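Local coordinates for RNA 2',3'-cyclic phosphodiesterase (Deinococcus radiodurans, PDB 5H7E), which belongs to the 2H phosphoesterase clan as a LigT-like enzyme, a compact two-lobed fold of antiparallel strands flanked by helices, at residues Arg55-Asp58 with Leu59-Gly63; Leu62-Arg65 with Leu66-Leu70; Leu108-Gly111 with Ile112-Gly116. All coordinates share one frame; numbering follows the deposited sequence.

All three contacts are turns of two neighbouring helices on one side of the fold. Contacts 1 and 2 follow each other along helix 56-67, their centres about 11 Å apart, and share Leu62 and Gly63; contact 3 is the last part of helix 101-114, with its centre about 10 Å from that of contact 1 and about 14 Å from that of contact 2. Leu62 CD2 packs 3.7 Å from Ile112 N, and Leu66 CD1 lies 3.5 Å from Leu108 CA. A polar link joins contacts 1 and 3, Arg55 NH1 to Leu115 O at 3.0 Å, probably a hydrogen bond. A sulfate ion sits beside Thr64 in contact 2.

Contact 1: Arg55-Asp58 with Leu59-Gly63; sequences RVED and LKRLG
Asp58 and Arg61 meet one turn apart at the start of helix 56-67, where OD1 of Asp58 lies 2.7 Å from NH1 of Arg61 in a short salt bridge. The carboxylate comes to the edge of the guanidinium, with the two planes turned 48° apart. Its other oxygen is held from the opposite direction along the chain: Arg55 approaches side-on, and both NE (3.1 Å) and NH1 (2.9 Å) give hydrogen bonds to OD2 of Asp58. That oxygen lies in the plane of the Arg55 guanidinium, which meets it from its anti side, somewhat out of the carboxylate plane. Bends at chi2 and chi3 curl the Arg55 chain forward to Asp58. NH1 also bonds to Leu115 O, tying this network to the end of helix 101-114.

The close packing is on the inner side. Leu59 and Leu62 are buried, Leu59 against Leu8 and Ile117, Leu62 against Tyr10, Leu108 and Ile112. The backbone bonds are regular, as in Leu62 N to Asp58 O at 3.0 Å. Lys60 lays its aliphatic part beside Val56, CD being 4.1 Å from Val56 CG1; this pair rests on the strands, Val56 on Tyr6 and Leu8, Lys60 on Ser172 and Phe174.

The outer side, with Glu57 and Arg61 exposed, is looser. Glu57 has CG anti to its backbone N (chi1 -167°), and this carries the methylene over one face of the Arg61 guanidinium, CG standing 3.4 Å from NH2. Its carboxylate turns away from that group: OE1 makes a long salt bridge to Lys60 NZ at 3.8 Å, while OE2 stays near Arg61 by charge alone.

With one arginine on each oxygen, Asp58 is probably kept ionised, and the three residues form a salt-bridge network along this helical turn, while Glu57 and Lys60 add a weaker attraction.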
ATOM      1  N   ARG A  55      -7.952 -10.354 -17.189  1.00 32.66           N
ATOM      2  CA  ARG A  55      -7.972  -8.902 -17.099  1.00 31.86           C
ATOM      3  C   ARG A  55      -6.640  -8.323 -16.668  1.00 28.94           C
ATOM      4  O   ARG A  55      -6.519  -7.101 -16.614  1.00 32.38           O
ATOM      5  CB  ARG A  55      -9.055  -8.423 -16.117  1.00 31.74           C
ATOM      6  CG  ARG A  55     -10.504  -8.831 -16.496  1.00 38.27           C
ATOM      7  CD  ARG A  55     -10.835  -8.586 -17.979  1.00 38.48           C
ATOM      8  NE  ARG A  55     -10.670  -7.193 -18.400  1.00 37.93           N
ATOM      9  CZ  ARG A  55     -11.518  -6.213 -18.101  1.00 39.12           C
ATOM     10  NH1 ARG A  55     -11.285  -4.965 -18.535  1.00 34.49           N
ATOM     11  NH2 ARG A  55     -12.606  -6.477 -17.372  1.00 37.37           N
ATOM     12  N   VAL A  56      -5.650  -9.161 -16.361  1.00 31.32           N
ATOM     13  CA  VAL A  56      -4.408  -8.646 -15.801  1.00 29.25           C
ATOM     14  C   VAL A  56      -3.667  -7.787 -16.815  1.00 30.92           C
ATOM     15  O   VAL A  56      -3.069  -6.772 -16.461  1.00 29.39           O
ATOM     16  CB  VAL A  56      -3.533  -9.792 -15.286  1.00 32.96           C
ATOM     17  CG1 VAL A  56      -2.175  -9.263 -14.846  1.00 37.97           C
ATOM     18  CG2 VAL A  56      -4.243 -10.492 -14.117  1.00 34.60           C
ATOM     19  N   GLU A  57      -3.679  -8.176 -18.091  1.00 34.82           N
ATOM     20  CA  GLU A  57      -3.006  -7.341 -19.079  1.00 32.22           C
ATOM     21  C   GLU A  57      -3.605  -5.947 -19.151  1.00 30.06           C
ATOM     22  O   GLU A  57      -2.859  -4.969 -19.268  1.00 33.22           O
ATOM     23  CB  GLU A  57      -3.018  -8.019 -20.454  1.00 37.21           C
ATOM     24  CG  GLU A  57      -2.075  -7.350 -21.447  1.00 42.32           C
ATOM     25  CD  GLU A  57      -0.616  -7.373 -20.986  1.00 60.69           C
ATOM     26  OE1 GLU A  57      -0.211  -8.327 -20.281  1.00 64.40           O
ATOM     27  OE2 GLU A  57       0.127  -6.430 -21.335  1.00 73.31           O
ATOM     28  N   ASP A  58      -4.938  -5.802 -19.036  1.00 30.38           N
ATOM     29  CA  ASP A  58      -5.504  -4.441 -18.980  1.00 28.68           C
ATOM     30  C   ASP A  58      -4.970  -3.664 -17.793  1.00 26.24           C
ATOM     31  O   ASP A  58      -4.727  -2.458 -17.897  1.00 28.41           O
ATOM     32  CB  ASP A  58      -7.030  -4.449 -18.899  1.00 30.02           C
ATOM     33  CG  ASP A  58      -7.694  -4.910 -20.204  1.00 43.71           C
ATOM     34  OD1 ASP A  58      -7.057  -4.833 -21.290  1.00 39.62           O
ATOM     35  OD2 ASP A  58      -8.879  -5.328 -20.125  1.00 43.52           O
ATOM     36  N   LEU A  59      -4.840  -4.327 -16.643  1.00 26.34           N
ATOM     37  CA  LEU A  59      -4.338  -3.644 -15.457  1.00 25.93           C
ATOM     38  C   LEU A  59      -2.883  -3.238 -15.631  1.00 22.82           C
ATOM     39  O   LEU A  59      -2.440  -2.222 -15.065  1.00 24.21           O
ATOM     40  CB  LEU A  59      -4.471  -4.552 -14.226  1.00 24.89           C
ATOM     41  CG  LEU A  59      -5.936  -4.795 -13.841  1.00 26.70           C
ATOM     42  CD1 LEU A  59      -5.988  -5.833 -12.714  1.00 28.79           C
ATOM     43  CD2 LEU A  59      -6.637  -3.502 -13.311  1.00 24.11           C
ATOM     44  N   LYS A  60      -2.105  -4.048 -16.350  1.00 28.87           N
ATOM     45  CA  LYS A  60      -0.711  -3.708 -16.613  1.00 24.35           C
ATOM     46  C   LYS A  60      -0.615  -2.517 -17.554  1.00 26.65           C
ATOM     47  O   LYS A  60       0.221  -1.636 -17.362  1.00 27.10           O
ATOM     48  CB  LYS A  60       0.034  -4.920 -17.200  1.00 28.12           C
ATOM     49  CG  LYS A  60       0.377  -5.947 -16.127  1.00 30.60           C
ATOM     50  CD  LYS A  60       0.867  -7.278 -16.694  1.00 35.54           C
ATOM     51  CE  LYS A  60       2.177  -7.137 -17.435  1.00 55.03           C
ATOM     52  NZ  LYS A  60       2.694  -8.480 -17.911  1.00 58.88           N
ATOM     53  N   ARG A  61      -1.452  -2.488 -18.582  1.00 28.04           N
ATOM     54  CA  ARG A  61      -1.482  -1.342 -19.480  1.00 29.37           C
ATOM     55  C   ARG A  61      -1.873  -0.076 -18.728  1.00 29.68           C
ATOM     56  O   ARG A  61      -1.355   1.006 -19.019  1.00 29.61           O
ATOM     57  CB  ARG A  61      -2.458  -1.609 -20.621  1.00 32.27           C
ATOM     58  CG  ARG A  61      -1.985  -2.637 -21.585  1.00 37.66           C
ATOM     59  CD  ARG A  61      -2.958  -2.701 -22.795  1.00 38.98           C
ATOM     60  NE  ARG A  61      -2.812  -3.937 -23.564  1.00 63.48           N
ATOM     61  CZ  ARG A  61      -3.661  -4.968 -23.537  1.00 66.66           C
ATOM     62  NH1 ARG A  61      -4.756  -4.947 -22.779  1.00 68.50           N
ATOM     63  NH2 ARG A  61      -3.411  -6.037 -24.281  1.00 71.38           N
ATOM     64  N   LEU A  62      -2.848  -0.185 -17.817  1.00 25.06           N
ATOM     65  CA  LEU A  62      -3.246   0.976 -17.014  1.00 24.99           C
ATOM     66  C   LEU A  62      -2.098   1.466 -16.142  1.00 25.85           C
ATOM     67  O   LEU A  62      -1.826   2.675 -16.084  1.00 24.45           O
ATOM     68  CB  LEU A  62      -4.470   0.612 -16.170  1.00 23.57           C
ATOM     69  CG  LEU A  62      -4.938   1.720 -15.203  1.00 25.44           C
ATOM     70  CD1 LEU A  62      -5.460   2.953 -16.003  1.00 26.02           C
ATOM     71  CD2 LEU A  62      -6.034   1.068 -14.389  1.00 27.98           C
ATOM     72  N   GLY A  63      -1.374   0.549 -15.505  1.00 24.55           N
ATOM     73  CA  GLY A  63      -0.243   0.959 -14.679  1.00 23.06           C
ATOM     74  C   GLY A  63       0.824   1.668 -15.493  1.00 25.12           C
ATOM     75  O   GLY A  63       1.329   2.718 -15.091  1.00 24.04           O
TER

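Contact 2: Leu62-Arg65 with Leu66-Leu70; sequences LGTR and LTQDL. With SO4 (sulfate ion), chain F.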
ATOM      1  N   LEU A  62      -2.848  -0.185 -17.817  1.00 25.06           N
ATOM      2  CA  LEU A  62      -3.246   0.976 -17.014  1.00 24.99           C
ATOM      3  C   LEU A  62      -2.098   1.466 -16.142  1.00 25.85           C
ATOM      4  O   LEU A  62      -1.826   2.675 -16.084  1.00 24.45           O
ATOM      5  CB  LEU A  62      -4.470   0.612 -16.170  1.00 23.57           C
ATOM      6  CG  LEU A  62      -4.938   1.720 -15.203  1.00 25.44           C
ATOM      7  CD1 LEU A  62      -5.460   2.953 -16.003  1.00 26.02           C
ATOM      8  CD2 LEU A  62      -6.034   1.068 -14.389  1.00 27.98           C
ATOM      9  N   GLY A  63      -1.374   0.549 -15.505  1.00 24.55           N
ATOM     10  CA  GLY A  63      -0.243   0.959 -14.679  1.00 23.06           C
ATOM     11  C   GLY A  63       0.824   1.668 -15.493  1.00 25.12           C
ATOM     12  O   GLY A  63       1.329   2.718 -15.091  1.00 24.04           O
ATOM     13  N   THR A  64       1.108   1.167 -16.702  1.00 24.58           N
ATOM     14  CA  THR A  64       2.106   1.820 -17.536  1.00 23.31           C
ATOM     15  C   THR A  64       1.646   3.214 -17.955  1.00 25.32           C
ATOM     16  O   THR A  64       2.428   4.168 -17.900  1.00 28.91           O
ATOM     17  CB  THR A  64       2.369   0.931 -18.764  1.00 28.77           C
ATOM     18  OG1 THR A  64       2.978  -0.284 -18.318  1.00 29.78           O
ATOM     19  CG2 THR A  64       3.300   1.613 -19.738  1.00 30.09           C
ATOM     20  N   ARG A  65       0.386   3.356 -18.358  1.00 25.47           N
ATOM     21  CA  ARG A  65      -0.072   4.645 -18.871  1.00 28.12           C
ATOM     22  C   ARG A  65      -0.074   5.698 -17.766  1.00 25.90           C
ATOM     23  O   ARG A  65       0.274   6.861 -18.011  1.00 29.72           O
ATOM     24  CB  ARG A  65      -1.474   4.497 -19.460  1.00 31.78           C
ATOM     25  CG  ARG A  65      -2.032   5.727 -20.126  1.00 50.01           C
ATOM     26  CD  ARG A  65      -3.507   5.521 -20.485  1.00 62.46           C
ATOM     27  NE  ARG A  65      -4.366   6.223 -19.528  1.00 70.88           N
ATOM     28  CZ  ARG A  65      -5.394   5.681 -18.886  1.00 62.77           C
ATOM     29  NH1 ARG A  65      -5.727   4.421 -19.111  1.00 60.28           N
ATOM     30  NH2 ARG A  65      -6.100   6.413 -18.030  1.00 64.46           N
ATOM     31  N   LEU A  66      -0.471   5.313 -16.554  1.00 22.67           N
ATOM     32  CA  LEU A  66      -0.601   6.318 -15.479  1.00 22.63           C
ATOM     33  C   LEU A  66       0.752   6.763 -14.946  1.00 23.58           C
ATOM     34  O   LEU A  66       0.853   7.843 -14.352  1.00 26.62           O
ATOM     35  CB  LEU A  66      -1.458   5.788 -14.324  1.00 24.64           C
ATOM     36  CG  LEU A  66      -2.936   5.650 -14.733  1.00 29.09           C
ATOM     37  CD1 LEU A  66      -3.873   5.145 -13.618  1.00 31.36           C
ATOM     38  CD2 LEU A  66      -3.511   6.929 -15.369  1.00 35.74           C
ATOM     39  N   THR A  67       1.796   5.955 -15.100  1.00 23.62           N
ATOM     40  CA  THR A  67       3.101   6.289 -14.554  1.00 24.06           C
ATOM     41  C   THR A  67       4.020   6.885 -15.583  1.00 25.79           C
ATOM     42  O   THR A  67       5.104   7.354 -15.225  1.00 28.04           O
ATOM     43  CB  THR A  67       3.799   5.033 -13.967  1.00 24.90           C
ATOM     44  OG1 THR A  67       3.863   4.019 -14.996  1.00 24.88           O
ATOM     45  CG2 THR A  67       3.029   4.485 -12.764  1.00 23.51           C
ATOM     46  N   GLN A  68       3.623   6.904 -16.849  1.00 27.52           N
ATOM     47  CA  GLN A  68       4.564   7.280 -17.890  1.00 28.54           C
ATOM     48  C   GLN A  68       5.055   8.722 -17.737  1.00 32.94           C
ATOM     49  O   GLN A  68       6.212   9.015 -18.048  1.00 31.30           O
ATOM     50  CB  GLN A  68       3.903   7.073 -19.253  1.00 35.31           C
ATOM     51  CG  GLN A  68       4.861   7.171 -20.405  1.00 48.40           C
ATOM     52  CD  GLN A  68       5.938   6.067 -20.427  1.00 54.16           C
ATOM     53  OE1 GLN A  68       5.866   5.059 -19.707  1.00 51.58           O
ATOM     54  NE2 GLN A  68       6.949   6.268 -21.276  1.00 53.74           N
ATOM     55  N   ASP A  69       4.201   9.638 -17.259  1.00 27.58           N
ATOM     56  CA  ASP A  69       4.522  11.064 -17.267  1.00 24.37           C
ATOM     57  C   ASP A  69       4.762  11.648 -15.876  1.00 24.86           C
ATOM     58  O   ASP A  69       5.010  12.854 -15.760  1.00 28.41           O
ATOM     59  CB  ASP A  69       3.397  11.837 -17.966  1.00 28.55           C
ATOM     60  CG  ASP A  69       3.356  11.603 -19.460  1.00 40.48           C
ATOM     61  OD1 ASP A  69       4.330  11.094 -20.048  1.00 43.78           O
ATOM     62  OD2 ASP A  69       2.362  11.991 -20.058  1.00 47.73           O
ATOM     63  N   LEU A  70       4.780  10.811 -14.830  1.00 21.52           N
ATOM     64  CA  LEU A  70       5.138  11.250 -13.491  1.00 21.72           C
ATOM     65  C   LEU A  70       6.623  11.019 -13.254  1.00 25.58           C
ATOM     66  O   LEU A  70       7.158   9.978 -13.652  1.00 25.06           O
ATOM     67  CB  LEU A  70       4.354  10.447 -12.440  1.00 22.44           C
ATOM     68  CG  LEU A  70       2.887  10.800 -12.288  1.00 22.52           C
ATOM     69  CD1 LEU A  70       2.145   9.772 -11.421  1.00 24.93           C
ATOM     70  CD2 LEU A  70       2.762  12.193 -11.638  1.00 25.12           C
TER
HETATM   71  S   SO4 F 305       6.756   0.425 -17.707  1.00 45.51           S
HETATM   72  O1  SO4 F 305       6.516  -0.888 -18.334  1.00 46.14           O
HETATM   73  O2  SO4 F 305       5.467   0.800 -17.150  1.00 51.52           O
HETATM   74  O3  SO4 F 305       7.142   1.427 -18.710  1.00 53.09           O
HETATM   75  O4  SO4 F 305       7.856   0.323 -16.731  1.00 35.98           O
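Thr67 turns its hydroxyl back onto the preceding turn of helix 56-67, where OG1 donates to Gly63 O at 2.9 Å. The same carbonyl also takes the backbone N-H of Thr67 at 3.3 Å, and the two donors reach it from opposite faces of its plane. The hydroxyl bond depends on chi1 (55°), which sets OG1 between the backbone N and the carbonyl carbon. The backbone N-H is shared, bonding weakly to Thr64 O as well.

On the side facing helix 101-114, Leu62 and Leu66 meet through their methyl branches, CD1 to CD1 at 3.6 Å. The other branch of Leu66, CD2, lies 3.7 Å from NH2 of Arg65, whose chain bends at chi3 to bring the guanidinium obliquely alongside.

Thr64 faces the other way, toward a sulfate ion probably taken from the crystallisation liquor. Its OG1 is 3.0 Å from sulfate O2, but Lys60 O competes for the one hydroxyl proton, so which bond is made remains unsettled.

Further out, Leu104 and Leu108 of helix 101-114 cover Leu66, and Phe174 lies against both Thr64 and Thr67. Thr67 also joins Arg177 by a backbone hydrogen bond and, through OG1, Arg175 O by a weak one, while Arg177 NE and Arg175 N hold the sulfate. The chemistry is thus divided: leucines bind helix to helix, the Thr67 hydroxyl gives the closing turn an extra bond, and the sulfate lies between Thr64 and the chain at Arg175 and Arg177, whose donors suit an anion.

Contact 3: Leu108-Gly111 with Ile112-Gly116; sequences LRAG and IRELG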
ATOM      1  N   LEU A 108      -5.874   5.936 -10.748  1.00 24.49           N
ATOM      2  CA  LEU A 108      -5.824   4.481 -10.816  1.00 19.66           C
ATOM      3  C   LEU A 108      -7.194   3.887 -10.512  1.00 23.86           C
ATOM      4  O   LEU A 108      -7.708   3.030 -11.252  1.00 23.96           O
ATOM      5  CB  LEU A 108      -4.745   4.022  -9.817  1.00 21.76           C
ATOM      6  CG  LEU A 108      -4.477   2.575  -9.787  1.00 29.69           C
ATOM      7  CD1 LEU A 108      -3.787   2.159 -11.132  1.00 28.14           C
ATOM      8  CD2 LEU A 108      -3.563   2.318  -8.586  1.00 31.35           C
ATOM      9  N   ARG A 109      -7.808   4.348  -9.418  1.00 23.65           N
ATOM     10  CA  ARG A 109      -9.117   3.822  -9.034  1.00 22.05           C
ATOM     11  C   ARG A 109     -10.145   4.101 -10.112  1.00 25.10           C
ATOM     12  O   ARG A 109     -11.003   3.247 -10.407  1.00 26.67           O
ATOM     13  CB  ARG A 109      -9.535   4.429  -7.679  1.00 21.86           C
ATOM     14  CG  ARG A 109      -8.654   3.904  -6.566  1.00 20.80           C
ATOM     15  CD  ARG A 109      -8.897   4.743  -5.312  1.00 21.87           C
ATOM     16  NE  ARG A 109      -8.125   4.205  -4.196  1.00 20.68           N
ATOM     17  CZ  ARG A 109      -8.528   4.253  -2.923  1.00 19.91           C
ATOM     18  NH1 ARG A 109      -9.690   4.870  -2.615  1.00 22.32           N
ATOM     19  NH2 ARG A 109      -7.763   3.676  -1.997  1.00 20.44           N
ATOM     20  N   ALA A 110     -10.096   5.301 -10.704  1.00 25.04           N
ATOM     21  CA  ALA A 110     -11.018   5.590 -11.784  1.00 26.98           C
ATOM     22  C   ALA A 110     -10.765   4.687 -12.985  1.00 26.49           C
ATOM     23  O   ALA A 110     -11.720   4.275 -13.662  1.00 28.64           O
ATOM     24  CB  ALA A 110     -10.915   7.065 -12.190  1.00 30.55           C
ATOM     25  N   GLY A 111      -9.488   4.463 -13.321  1.00 27.71           N
ATOM     26  CA  GLY A 111      -9.187   3.619 -14.471  1.00 27.16           C
ATOM     27  C   GLY A 111      -9.621   2.183 -14.256  1.00 25.58           C
ATOM     28  O   GLY A 111     -10.058   1.517 -15.192  1.00 30.08           O
ATOM     29  N   ILE A 112      -9.458   1.690 -13.040  1.00 22.04           N
ATOM     30  CA  ILE A 112      -9.850   0.326 -12.748  1.00 23.95           C
ATOM     31  C   ILE A 112     -11.357   0.176 -12.925  1.00 26.63           C
ATOM     32  O   ILE A 112     -11.820  -0.797 -13.495  1.00 29.49           O
ATOM     33  CB  ILE A 112      -9.442  -0.086 -11.329  1.00 21.92           C
ATOM     34  CG1 ILE A 112      -7.925  -0.077 -11.197  1.00 20.17           C
ATOM     35  CG2 ILE A 112      -9.968  -1.467 -11.000  1.00 25.01           C
ATOM     36  CD1 ILE A 112      -7.452  -0.210  -9.775  1.00 21.45           C
ATOM     37  N   ARG A 113     -12.103   1.161 -12.451  1.00 29.08           N
ATOM     38  CA  ARG A 113     -13.557   1.178 -12.564  1.00 34.24           C
ATOM     39  C   ARG A 113     -13.978   1.228 -14.020  1.00 30.09           C
ATOM     40  O   ARG A 113     -14.921   0.567 -14.428  1.00 34.50           O
ATOM     41  CB  ARG A 113     -14.089   2.413 -11.854  1.00 49.82           C
ATOM     42  CG  ARG A 113     -15.584   2.478 -11.597  1.00 53.41           C
ATOM     43  CD  ARG A 113     -15.934   3.633 -10.650  1.00 75.36           C
ATOM     44  NE  ARG A 113     -14.789   4.017  -9.816  1.00 76.41           N
ATOM     45  CZ  ARG A 113     -14.826   4.786  -8.733  1.00 71.43           C
ATOM     46  NH1 ARG A 113     -15.975   5.274  -8.283  1.00 70.29           N
ATOM     47  NH2 ARG A 113     -13.699   5.053  -8.088  1.00 68.35           N
ATOM     48  N   GLU A 114     -13.265   2.023 -14.797  1.00 29.18           N
ATOM     49  CA  GLU A 114     -13.554   2.192 -16.211  1.00 35.30           C
ATOM     50  C   GLU A 114     -13.409   0.847 -16.927  1.00 33.21           C
ATOM     51  O   GLU A 114     -14.110   0.573 -17.886  1.00 35.81           O
ATOM     52  CB  GLU A 114     -12.718   3.316 -16.819  1.00 52.01           C
ATOM     53  CG  GLU A 114     -13.222   4.696 -16.405  1.00 53.48           C
ATOM     54  CD  GLU A 114     -12.200   5.812 -16.547  1.00 61.88           C
ATOM     55  OE1 GLU A 114     -11.138   5.587 -17.151  1.00 58.37           O
ATOM     56  OE2 GLU A 114     -12.465   6.924 -16.049  1.00 62.10           O
ATOM     57  N   LEU A 115     -12.457   0.041 -16.483  1.00 31.34           N
ATOM     58  CA  LEU A 115     -12.247  -1.303 -17.023  1.00 30.17           C
ATOM     59  C   LEU A 115     -13.317  -2.278 -16.565  1.00 30.89           C
ATOM     60  O   LEU A 115     -13.329  -3.406 -17.044  1.00 36.57           O
ATOM     61  CB  LEU A 115     -10.866  -1.836 -16.606  1.00 30.77           C
ATOM     62  CG  LEU A 115      -9.701  -1.131 -17.301  1.00 29.17           C
ATOM     63  CD1 LEU A 115      -8.402  -1.476 -16.647  1.00 29.85           C
ATOM     64  CD2 LEU A 115      -9.664  -1.460 -18.833  1.00 35.13           C
ATOM     65  N   GLY A 116     -14.208  -1.883 -15.654  1.00 32.15           N
ATOM     66  CA  GLY A 116     -15.194  -2.818 -15.134  1.00 30.18           C
ATOM     67  C   GLY A 116     -14.604  -3.882 -14.234  1.00 29.36           C
ATOM     68  O   GLY A 116     -15.107  -5.003 -14.204  1.00 31.14           O
TER
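Ile112 sets CG1 opposite its own carbonyl carbon (chi1 -64°) and extends CD1 beyond it (chi2 169°), which carries both back along the helix toward Leu108. CG1 passes close over Leu108 O at 3.1 Å, and CD1 ends 4.1 Å from CG of Leu108. The carbonyl it crosses also accepts the backbone N-H of Ile112, at 2.8 Å. Leu62 and Tyr10 touch both of these apolar side chains, and the pair lies buried against helix 56-67 and strands 6-13 and 42-48.

On the exposed side, Glu114 lies extended along the preceding turn, its CG 3.2 Å from Ala110 O. Arg113 bends at chi3, and Arg109 O lies at the edge of its guanidinium, 3.9 Å from NE and too far for a hydrogen bond.

Arg109 runs across to strand 42-48 and the loop that follows its own helix, where NE bonds to Leu45 O and NH1 to Leu122 O.

The helix finishes in a Schellman motif: Gly116 takes a positive phi of 70°, and its N donates to Arg113 O at 2.8 Å, one of the motif's two bonds. Chemically, the apolar inner face fixes this last turn against helix and strands, Arg113 and Glu114 keep their charges outside, and the Schellman turn satisfies a carbonyl that the ending helix would otherwise leave without its backbone donor.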